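Local coordinates for protein exopolygalacturonase (Yersinia enterocolitica, PDB 2UVF) that hydrolyses pectin-derived polygalacturonic acid, probably releasing digalacturonic acid from chain ends, as a periplasmic beta-helical glycoside hydrolase of family 28, at residues 92-97 with 283-288; 96-101 with 486-491; 428-433 with 455-460. One frame throughout, in Å; residues are numbered along the deposited sequence.

Contact 1: residues 92-97 with 283-288; sequences KPYIDH and TDELGR. With NI (nickel (II) ion), chain J; SO4 (sulfate ion), chain G.
This is an interdomain contact: helix 92-97 of the fibronectin type III domain lies against the loop between strands 280-283 and 289-293 of the beta-helical domain. Tyr94 carries it. Leu286 lays its CD2 methyl over the middle of the ring, 3.4 Å from the centroid and 8° off the normal, a CH-pi contact. Its other methyl, CD1, comes 3.4 Å from His97 CB, so the branched leucine fills the space between two side chains one helical turn apart. At the far end of the ring, Tyr94 OH meets Asp284 OD2 tip to tip at a very short 2.4 Å; O2 of a sulfate, probably from the crystallisation liquor, lies 2.6 Å from Tyr94 OH and competes for the same proton, and Arg288 NH1 also donates to it. Asp284 OD1 accepts from Leu286 N at 2.9 Å, closing an Asx turn, and also from Arg288 N at 3.0 Å, which stiffens the type I turn 284-287; Gly287 suits its positive phi. Glu285 O lies over a face of the His97 imidazole, whose NE2 binds nickel at 2.1 Å. Asp284 thus braces its own loop with one oxygen and meets the helix at Tyr94 OH with the other, and the backbone bonds to OD1 would tend to favour its carboxylate form.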
loop_
_atom_site.group_PDB
_atom_site.type_symbol
_atom_site.label_atom_id
_atom_site.label_comp_id
_atom_site.label_asym_id
_atom_site.label_seq_id
_atom_site.Cartn_x
_atom_site.Cartn_y
_atom_site.Cartn_z
ATOM N N LYS A 92 2.857 7.289 -13.402
ATOM C CA LYS A 92 3.843 8.131 -14.066
ATOM C C LYS A 92 3.348 9.439 -14.685
ATOM O O LYS A 92 4.008 10.447 -14.517
ATOM C CB LYS A 92 4.651 7.325 -15.097
ATOM C CG LYS A 92 5.769 8.094 -15.789
ATOM C CD LYS A 92 6.781 8.676 -14.813
ATOM C CE LYS A 92 8.093 9.001 -15.516
ATOM N NZ LYS A 92 7.856 9.165 -16.969
ATOM N N PRO A 93 2.211 9.440 -15.418
ATOM C CA PRO A 93 1.723 10.762 -15.848
ATOM C C PRO A 93 1.441 11.744 -14.684
ATOM O O PRO A 93 1.610 12.964 -14.847
ATOM C CB PRO A 93 0.438 10.438 -16.615
ATOM C CG PRO A 93 0.051 9.073 -16.170
ATOM C CD PRO A 93 1.338 8.355 -15.921
ATOM N N TYR A 94 1.006 11.211 -13.535
ATOM C CA TYR A 94 0.819 12.006 -12.317
ATOM C C TYR A 94 2.130 12.469 -11.726
ATOM O O TYR A 94 2.233 13.584 -11.262
ATOM C CB TYR A 94 0.003 11.229 -11.283
ATOM C CG TYR A 94 -1.462 11.164 -11.646
ATOM C CD1 TYR A 94 -2.354 12.159 -11.236
ATOM C CD2 TYR A 94 -1.949 10.113 -12.406
ATOM C CE1 TYR A 94 -3.698 12.101 -11.579
ATOM C CE2 TYR A 94 -3.285 10.051 -12.775
ATOM C CZ TYR A 94 -4.160 11.028 -12.356
ATOM O OH TYR A 94 -5.488 10.923 -12.745
ATOM N N ILE A 95 3.133 11.607 -11.742
ATOM C CA ILE A 95 4.459 11.964 -11.266
ATOM C C ILE A 95 5.075 13.071 -12.117
ATOM O O ILE A 95 5.701 13.996 -11.590
ATOM C CB ILE A 95 5.405 10.715 -11.208
ATOM C CG1 ILE A 95 4.914 9.745 -10.123
ATOM C CG2 ILE A 95 6.910 11.147 -11.043
ATOM C CD1 ILE A 95 5.333 8.307 -10.341
ATOM N N ASP A 96 4.891 13.001 -13.434
ATOM C CA ASP A 96 5.478 14.033 -14.285
ATOM C C ASP A 96 4.811 15.365 -14.051
ATOM O O ASP A 96 5.468 16.391 -13.949
ATOM C CB ASP A 96 5.317 13.676 -15.735
ATOM C CG ASP A 96 6.270 12.630 -16.191
ATOM O OD1 ASP A 96 7.156 12.166 -15.447
ATOM O OD2 ASP A 96 6.114 12.260 -17.345
ATOM N N HIS A 97 3.491 15.343 -13.942
ATOM C CA HIS A 97 2.732 16.559 -13.782
ATOM C C HIS A 97 3.072 17.231 -12.459
ATOM O O HIS A 97 3.057 18.465 -12.350
ATOM C CB HIS A 97 1.238 16.286 -13.930
ATOM C CG HIS A 97 0.395 17.456 -13.547
ATOM N ND1 HIS A 97 -0.165 17.585 -12.294
ATOM C CD2 HIS A 97 0.087 18.586 -14.219
ATOM C CE1 HIS A 97 -0.818 18.732 -12.227
ATOM N NE2 HIS A 97 -0.671 19.367 -13.376
ATOM N N THR A 283 -12.994 16.437 -10.909
ATOM C CA THR A 283 -11.993 16.409 -11.976
ATOM C C THR A 283 -10.625 16.555 -11.286
ATOM O O THR A 283 -10.437 17.499 -10.527
ATOM C CB THR A 283 -12.237 17.558 -13.001
ATOM O OG1 THR A 283 -13.487 17.346 -13.671
ATOM C CG2 THR A 283 -11.094 17.659 -14.061
ATOM N N ASP A 284 -9.696 15.630 -11.533
ATOM C CA ASP A 284 -8.369 15.688 -10.872
ATOM C C ASP A 284 -7.348 16.622 -11.540
ATOM O O ASP A 284 -7.700 17.366 -12.453
ATOM C CB ASP A 284 -7.795 14.286 -10.529
ATOM C CG ASP A 284 -7.163 13.556 -11.724
ATOM O OD1 ASP A 284 -6.780 14.196 -12.739
ATOM O OD2 ASP A 284 -7.018 12.312 -11.616
ATOM N N GLU A 285 -6.114 16.604 -11.049
ATOM C CA GLU A 285 -5.050 17.547 -11.450
ATOM C C GLU A 285 -4.501 17.280 -12.877
ATOM O O GLU A 285 -3.875 18.149 -13.489
ATOM C CB GLU A 285 -3.909 17.580 -10.394
ATOM C CG GLU A 285 -3.214 16.227 -10.113
ATOM C CD GLU A 285 -3.910 15.372 -9.050
ATOM O OE1 GLU A 285 -5.074 15.672 -8.684
ATOM O OE2 GLU A 285 -3.279 14.403 -8.563
ATOM N N LEU A 286 -4.720 16.068 -13.374
ATOM C CA LEU A 286 -4.540 15.746 -14.790
ATOM C C LEU A 286 -5.788 16.022 -15.638
ATOM O O LEU A 286 -5.775 15.841 -16.866
ATOM C CB LEU A 286 -4.145 14.275 -14.930
ATOM C CG LEU A 286 -2.710 13.955 -15.336
ATOM C CD1 LEU A 286 -1.757 14.859 -14.698
ATOM C CD2 LEU A 286 -2.385 12.527 -15.058
ATOM N N GLY A 287 -6.864 16.432 -14.975
ATOM C CA GLY A 287 -8.157 16.647 -15.608
ATOM C C GLY A 287 -8.920 15.360 -15.832
ATOM O O GLY A 287 -9.814 15.306 -16.653
ATOM N N ARG A 288 -8.545 14.303 -15.115
ATOM C CA ARG A 288 -9.232 13.012 -15.207
ATOM C C ARG A 288 -10.325 12.991 -14.152
ATOM O O ARG A 288 -10.278 13.767 -13.203
ATOM C CB ARG A 288 -8.242 11.864 -15.009
ATOM C CG ARG A 288 -7.123 11.837 -16.066
ATOM C CD ARG A 288 -6.431 10.526 -16.025
ATOM N NE ARG A 288 -5.257 10.534 -16.866
ATOM C CZ ARG A 288 -4.333 9.578 -16.854
ATOM N NH1 ARG A 288 -4.468 8.549 -16.028
ATOM N NH2 ARG A 288 -3.284 9.647 -17.668
HETATM NI NI NI J . -1.468 21.255 -13.905
HETATM S S SO4 G . -6.128 7.484 -12.493
HETATM O O1 SO4 G . -5.611 6.344 -13.257
HETATM O O2 SO4 G . -6.405 8.579 -13.419
HETATM O O3 SO4 G . -7.351 7.167 -11.757
HETATM O O4 SO4 G . -5.116 7.872 -11.523
HETATM O O HOH W 1 -3.535 20.695 -13.193
HETATM O O HOH W 2 -0.568 22.020 -11.925
#

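Contact 2: residues 96-101 with 486-491. With NI (nickel (II) ion), chain J; SO4 (sulfate ion), chain E.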
loop_
_atom_site.group_PDB
_atom_site.type_symbol
_atom_site.label_atom_id
_atom_site.label_comp_id
_atom_site.label_asym_id
_atom_site.label_seq_id
_atom_site.Cartn_x
_atom_site.Cartn_y
_atom_site.Cartn_z
ATOM N N ASP A 96 4.891 13.001 -13.434
ATOM C CA ASP A 96 5.478 14.033 -14.285
ATOM C C ASP A 96 4.811 15.365 -14.051
ATOM O O ASP A 96 5.468 16.391 -13.949
ATOM C CB ASP A 96 5.317 13.676 -15.735
ATOM C CG ASP A 96 6.270 12.630 -16.191
ATOM O OD1 ASP A 96 7.156 12.166 -15.447
ATOM O OD2 ASP A 96 6.114 12.260 -17.345
ATOM N N HIS A 97 3.491 15.343 -13.942
ATOM C CA HIS A 97 2.732 16.559 -13.782
ATOM C C HIS A 97 3.072 17.231 -12.459
ATOM O O HIS A 97 3.057 18.465 -12.350
ATOM C CB HIS A 97 1.238 16.286 -13.930
ATOM C CG HIS A 97 0.395 17.456 -13.547
ATOM N ND1 HIS A 97 -0.165 17.585 -12.294
ATOM C CD2 HIS A 97 0.087 18.586 -14.219
ATOM C CE1 HIS A 97 -0.818 18.732 -12.227
ATOM N NE2 HIS A 97 -0.671 19.367 -13.376
ATOM N N PHE A 98 3.447 16.420 -11.473
ATOM C CA PHE A 98 3.806 16.923 -10.141
ATOM C C PHE A 98 4.913 17.973 -10.274
ATOM O O PHE A 98 4.897 18.972 -9.593
ATOM C CB PHE A 98 4.222 15.757 -9.239
ATOM C CG PHE A 98 4.718 16.167 -7.878
ATOM C CD1 PHE A 98 3.831 16.273 -6.799
ATOM C CD2 PHE A 98 6.082 16.403 -7.656
ATOM C CE1 PHE A 98 4.289 16.625 -5.539
ATOM C CE2 PHE A 98 6.538 16.758 -6.397
ATOM C CZ PHE A 98 5.642 16.864 -5.330
ATOM N N TYR A 99 5.874 17.733 -11.165
ATOM C CA TYR A 99 6.974 18.670 -11.357
ATOM C C TYR A 99 6.664 19.854 -12.283
ATOM O O TYR A 99 7.456 20.792 -12.311
ATOM C CB TYR A 99 8.220 17.938 -11.840
ATOM C CG TYR A 99 8.694 16.867 -10.887
ATOM C CD1 TYR A 99 9.447 17.189 -9.756
ATOM C CD2 TYR A 99 8.391 15.530 -11.113
ATOM C CE1 TYR A 99 9.891 16.205 -8.894
ATOM C CE2 TYR A 99 8.814 14.545 -10.240
ATOM C CZ TYR A 99 9.577 14.892 -9.144
ATOM O OH TYR A 99 10.004 13.915 -8.282
ATOM N N VAL A 100 5.538 19.823 -13.020
ATOM C CA VAL A 100 5.118 20.933 -13.901
ATOM C C VAL A 100 5.046 22.269 -13.185
ATOM O O VAL A 100 5.329 23.310 -13.775
ATOM C CB VAL A 100 3.779 20.648 -14.533
ATOM N N ASN A 101 4.629 22.228 -11.920
ATOM C CA ASN A 101 4.570 23.396 -11.030
ATOM C C ASN A 101 5.948 23.867 -10.534
ATOM O O ASN A 101 6.104 25.016 -10.107
ATOM C CB ASN A 101 3.690 23.061 -9.809
ATOM C CG ASN A 101 2.239 23.483 -9.993
ATOM O OD1 ASN A 101 1.454 23.439 -9.044
ATOM N ND2 ASN A 101 1.874 23.908 -11.214
ATOM N N ALA A 486 9.279 13.052 -3.048
ATOM C CA ALA A 486 8.859 14.435 -3.165
ATOM C C ALA A 486 7.397 14.602 -2.817
ATOM O O ALA A 486 6.561 13.806 -3.220
ATOM C CB ALA A 486 9.158 14.983 -4.572
ATOM N N MET A 487 7.081 15.669 -2.085
ATOM C CA MET A 487 5.733 15.829 -1.563
ATOM C C MET A 487 5.230 17.261 -1.655
ATOM O O MET A 487 5.996 18.200 -1.492
ATOM C CB MET A 487 5.662 15.343 -0.118
ATOM C CG MET A 487 6.420 14.032 0.139
ATOM S SD MET A 487 5.874 13.166 1.632
ATOM C CE MET A 487 6.792 13.904 2.941
ATOM N N ARG A 488 3.938 17.419 -1.930
ATOM C CA ARG A 488 3.378 18.757 -2.146
ATOM C C ARG A 488 1.968 18.829 -1.582
ATOM O O ARG A 488 1.156 17.941 -1.822
ATOM C CB ARG A 488 3.403 19.125 -3.646
ATOM C CG ARG A 488 2.579 20.338 -4.034
ATOM C CD ARG A 488 2.966 20.946 -5.368
ATOM N NE ARG A 488 2.802 22.407 -5.278
ATOM C CZ ARG A 488 1.772 23.074 -5.795
ATOM N NH1 ARG A 488 0.842 22.421 -6.484
ATOM N NH2 ARG A 488 1.672 24.386 -5.635
ATOM N N ASP A 489 1.682 19.888 -0.834
ATOM C CA ASP A 489 0.332 20.132 -0.337
ATOM C C ASP A 489 -0.172 19.020 0.593
ATOM O O ASP A 489 -1.349 18.661 0.566
ATOM C CB ASP A 489 -0.643 20.353 -1.501
ATOM C CG ASP A 489 -0.394 21.650 -2.247
ATOM O OD1 ASP A 489 0.333 22.515 -1.752
ATOM O OD2 ASP A 489 -0.948 21.826 -3.338
ATOM N N LEU A 490 0.713 18.510 1.446
ATOM C CA LEU A 490 0.317 17.565 2.467
ATOM C C LEU A 490 -0.755 18.206 3.322
ATOM O O LEU A 490 -0.699 19.402 3.570
ATOM C CB LEU A 490 1.515 17.143 3.316
ATOM C CG LEU A 490 2.580 16.269 2.656
ATOM C CD1 LEU A 490 3.602 15.902 3.697
ATOM C CD2 LEU A 490 1.956 15.022 2.019
ATOM N N ALA A 491 -1.758 17.437 3.724
ATOM C CA ALA A 491 -2.897 18.025 4.446
ATOM C C ALA A 491 -2.649 18.143 5.945
ATOM O O ALA A 491 -3.287 18.965 6.605
ATOM C CB ALA A 491 -4.206 17.262 4.161
HETATM NI NI NI J . -1.468 21.255 -13.905
HETATM S S SO4 E . 4.060 26.999 -4.554
HETATM O O1 SO4 E . 4.199 25.990 -5.613
HETATM O O2 SO4 E . 3.900 28.312 -5.187
HETATM O O3 SO4 E . 2.876 26.709 -3.738
HETATM O O4 SO4 E . 5.264 27.015 -3.714
HETATM O O HOH W 1 -3.535 20.695 -13.193
HETATM O O HOH W 2 -0.568 22.020 -11.925
#
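Apolar contacts do most of the work where helix 96-100 of the fibronectin type III domain crosses strand 486-488, the short axes passing 10.2 Å apart at 59°. Phe98, with CG anti to the backbone N (chi1 175°), sends its ring tip at the strand rather than laying a face on it. CE1 reaches Arg488 CB at 3.3 Å and CE2 reaches Ala486 CB at 3.7 Å, so the ring tip fits between two alternate side chains on one side of the strand, with the Met487 carbonyl carbon at its edge, 3.7 Å from CZ. Alanine suits this spot because a single methyl leaves room for the phenyl. That methyl also touches Tyr99 OH at 4.0 Å, a hydroxyl hydrogen-bonded to His108 O and Ile110 N. Phe98 in turn places CD2 over the face of the Tyr99 ring.

The polar contact across the pair is that of Asn101 with Arg488. Asn101 OD1 stands over the guanidinium, 2.8 Å from Arg488 NH1, with amide and guanidinium planes 87° apart; no N-H is aimed at the oxygen, so any attraction is probably electrostatic. Arg488 NH2 instead donates to a sulfate, to O3 near the guanidinium plane at 3.2 Å and to O1 at 3.0 Å. Asp489 OD2 adds only a long charge pairing to Arg488 NH1.

Met487 points the other way, against Met458 and Val529. Parallel neighbours in adjacent coils (448-459 and 518-532), the inward Met487 and the corner at Asp489 mark a parallel beta-helix, here carrying an accessory domain on its outer surface.

Contact 3: residues 428-433 with 455-460; sequences NNYFRM and NNVMYL
Strands 430-431 and 457-459 run parallel in adjacent coils of the beta-helix, joined by nearly straight bonds from Val457 N to Asn429 O (3.0 Å), Phe431 N to Val457 O (2.9 Å) and Tyr459 N to Phe431 O (2.8 Å). At the N-terminal side of these bonds, Asn429 and Asn456 lie side by side, pointing the same way, with amide planes 8° apart. Asn456 OD1 accepts from Asn429 ND2 at 3.0 Å and, on a lone pair, from Asn429 N at 3.0 Å. The amides continue the pattern through neighbouring coils: Asn429 ND2 also bonds Val393 O, and Asn456 ND2 bonds Leu426 O. Asn428 and Asn455, at the preceding bend, have positive phi, which asparagine tolerates well.

On the side shared by Phe431 and Met458, the bent methionine chain (chi2 73°) brings CE to 3.6 Å from Phe431 CD2, while SD makes an oblique Met-aromatic contact with the ring. Phe431 also meets the Phe398 ring of the previous coil, nearly parallel to it. The other side of the sheet holds Tyr430 and Val457, whose CG1 touches Tyr430 CD1 at 3.5 Å beneath helix 92-100. Farther on, Leu460 lays CD1 over one face of the Arg432 guanidinium, 3.8 Å from NH1, while Arg432 NE pairs with Glu285 and NH2 with Asp399.

Asparagine follows asparagine from coil to coil, answering buried backbone and amide groups at the bend, while apolar groups of different kinds pack together beside it and two acids balance the buried arginine charge.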
loop_
_atom_site.group_PDB
_atom_site.type_symbol
_atom_site.label_atom_id
_atom_site.label_comp_id
_atom_site.label_asym_id
_atom_site.label_seq_id
_atom_site.Cartn_x
_atom_site.Cartn_y
_atom_site.Cartn_z
ATOM N N ASN A 428 8.168 4.224 -6.843
ATOM C CA ASN A 428 7.510 4.703 -8.067
ATOM C C ASN A 428 5.978 4.764 -7.981
ATOM O O ASN A 428 5.271 4.455 -8.948
ATOM C CB ASN A 428 7.969 3.900 -9.303
ATOM C CG ASN A 428 9.483 3.966 -9.526
ATOM O OD1 ASN A 428 10.175 4.846 -8.985
ATOM N ND2 ASN A 428 9.995 3.047 -10.331
ATOM N N ASN A 429 5.477 5.152 -6.811
ATOM C CA ASN A 429 4.025 5.295 -6.594
ATOM C C ASN A 429 3.681 6.731 -6.575
ATOM O O ASN A 429 4.532 7.590 -6.238
ATOM C CB ASN A 429 3.580 4.653 -5.265
ATOM C CG ASN A 429 3.899 3.190 -5.215
ATOM O OD1 ASN A 429 3.284 2.426 -5.912
ATOM N ND2 ASN A 429 4.903 2.797 -4.413
ATOM N N TYR A 430 2.434 6.999 -6.957
ATOM C CA TYR A 430 1.849 8.329 -6.764
ATOM C C TYR A 430 0.755 8.283 -5.686
ATOM O O TYR A 430 -0.265 7.633 -5.859
ATOM C CB TYR A 430 1.277 8.822 -8.078
ATOM C CG TYR A 430 0.779 10.246 -8.067
ATOM C CD1 TYR A 430 1.643 11.308 -8.279
ATOM C CD2 TYR A 430 -0.579 10.525 -7.879
ATOM C CE1 TYR A 430 1.156 12.626 -8.293
ATOM C CE2 TYR A 430 -1.057 11.801 -7.884
ATOM C CZ TYR A 430 -0.197 12.858 -8.095
ATOM O OH TYR A 430 -0.711 14.155 -8.125
ATOM N N PHE A 431 0.977 8.965 -4.570
ATOM C CA PHE A 431 -0.024 9.021 -3.505
ATOM C C PHE A 431 -0.790 10.320 -3.659
ATOM O O PHE A 431 -0.171 11.382 -3.704
ATOM C CB PHE A 431 0.631 8.944 -2.115
ATOM C CG PHE A 431 1.480 7.725 -1.918
ATOM C CD1 PHE A 431 0.956 6.585 -1.326
ATOM C CD2 PHE A 431 2.820 7.720 -2.318
ATOM C CE1 PHE A 431 1.742 5.437 -1.146
ATOM C CE2 PHE A 431 3.619 6.590 -2.141
ATOM C CZ PHE A 431 3.083 5.440 -1.549
ATOM N N ARG A 432 -2.104 10.239 -3.830
ATOM C CA ARG A 432 -2.937 11.422 -3.793
ATOM C C ARG A 432 -3.525 11.510 -2.382
ATOM O O ARG A 432 -2.784 11.538 -1.430
ATOM C CB ARG A 432 -4.001 11.417 -4.901
ATOM C CG ARG A 432 -4.517 12.809 -5.276
ATOM C CD ARG A 432 -5.439 12.755 -6.489
ATOM N NE ARG A 432 -6.140 14.013 -6.704
ATOM C CZ ARG A 432 -7.210 14.412 -6.019
ATOM N NH1 ARG A 432 -7.770 15.589 -6.294
ATOM N NH2 ARG A 432 -7.715 13.648 -5.042
ATOM N N MET A 433 -4.841 11.530 -2.238
ATOM C CA MET A 433 -5.431 11.603 -0.893
ATOM C C MET A 433 -5.354 10.286 -0.146
ATOM O O MET A 433 -5.265 9.210 -0.752
ATOM C CB MET A 433 -6.857 12.203 -0.909
ATOM C CG MET A 433 -6.837 13.592 -1.501
ATOM S SD MET A 433 -8.263 14.610 -1.351
ATOM C CE MET A 433 -8.509 14.648 0.414
ATOM N N ASN A 455 11.536 7.041 -3.991
ATOM C CA ASN A 455 11.253 7.435 -5.373
ATOM C C ASN A 455 9.748 7.434 -5.625
ATOM O O ASN A 455 9.263 6.880 -6.620
ATOM C CB ASN A 455 12.044 6.577 -6.392
ATOM C CG ASN A 455 13.561 6.858 -6.372
ATOM O OD1 ASN A 455 14.384 5.989 -6.034
ATOM N ND2 ASN A 455 13.932 8.060 -6.757
ATOM N N ASN A 456 9.038 8.087 -4.697
ATOM C CA ASN A 456 7.603 8.200 -4.685
ATOM C C ASN A 456 7.268 9.688 -4.705
ATOM O O ASN A 456 8.057 10.535 -4.272
ATOM C CB ASN A 456 6.966 7.562 -3.412
ATOM C CG ASN A 456 7.204 6.058 -3.288
ATOM O OD1 ASN A 456 6.612 5.252 -4.001
ATOM N ND2 ASN A 456 8.047 5.676 -2.350
ATOM N N VAL A 457 6.077 9.997 -5.186
ATOM C CA VAL A 457 5.553 11.359 -5.157
ATOM C C VAL A 457 4.223 11.371 -4.379
ATOM O O VAL A 457 3.391 10.484 -4.565
ATOM C CB VAL A 457 5.411 11.924 -6.617
ATOM C CG1 VAL A 457 4.319 12.922 -6.718
ATOM C CG2 VAL A 457 6.727 12.538 -7.054
ATOM N N MET A 458 4.051 12.356 -3.494
ATOM C CA MET A 458 2.811 12.506 -2.727
ATOM C C MET A 458 2.212 13.890 -2.967
ATOM O O MET A 458 2.896 14.901 -2.798
ATOM C CB MET A 458 3.067 12.341 -1.229
ATOM C CG MET A 458 3.539 10.987 -0.793
ATOM S SD MET A 458 5.249 10.629 -1.249
ATOM C CE MET A 458 5.444 9.155 -0.271
ATOM N N TYR A 459 0.940 13.920 -3.349
ATOM C CA TYR A 459 0.229 15.170 -3.577
ATOM C C TYR A 459 -1.124 15.111 -2.892
ATOM O O TYR A 459 -1.929 14.276 -3.243
ATOM C CB TYR A 459 0.083 15.415 -5.096
ATOM C CG TYR A 459 -0.733 16.635 -5.424
ATOM C CD1 TYR A 459 -0.329 17.904 -5.012
ATOM C CD2 TYR A 459 -1.914 16.526 -6.144
ATOM C CE1 TYR A 459 -1.112 19.045 -5.302
ATOM C CE2 TYR A 459 -2.687 17.650 -6.456
ATOM C CZ TYR A 459 -2.279 18.893 -6.036
ATOM O OH TYR A 459 -3.065 19.983 -6.322
ATOM N N LEU A 460 -1.341 15.971 -1.892
ATOM C CA LEU A 460 -2.612 16.122 -1.123
ATOM C C LEU A 460 -2.840 15.079 -0.027
ATOM O O LEU A 460 -3.858 15.128 0.708
ATOM C CB LEU A 460 -3.869 16.216 -2.020
ATOM C CG LEU A 460 -3.961 17.349 -3.051
ATOM C CD1 LEU A 460 -5.198 17.122 -3.918
ATOM C CD2 LEU A 460 -3.968 18.730 -2.438
#

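Contacts 1 and 2 are both made by helix 92-100, and contact 3 lies beneath it. The first two use successive turns of the helix, their centres about 10 Å apart, sharing His97 and its nickel; contact 3 is part of the beta-helix wall that both touch. Glu285 of contact 1 reaches that wall with OE2 2.6 Å from Tyr430 OH and OE1 2.8 Å from Arg432 NE. Contact 2 joins it through the next coil, Ala486 O lying 2.9 Å from Met458 N, and through Phe98 CD1, 3.4 Å from Val457 CG1. None of these segments supplies a glycan-pocket residue, but Gly441 and Lys468, which line the pocket, belong to the strands that follow 428-433 and 455-460.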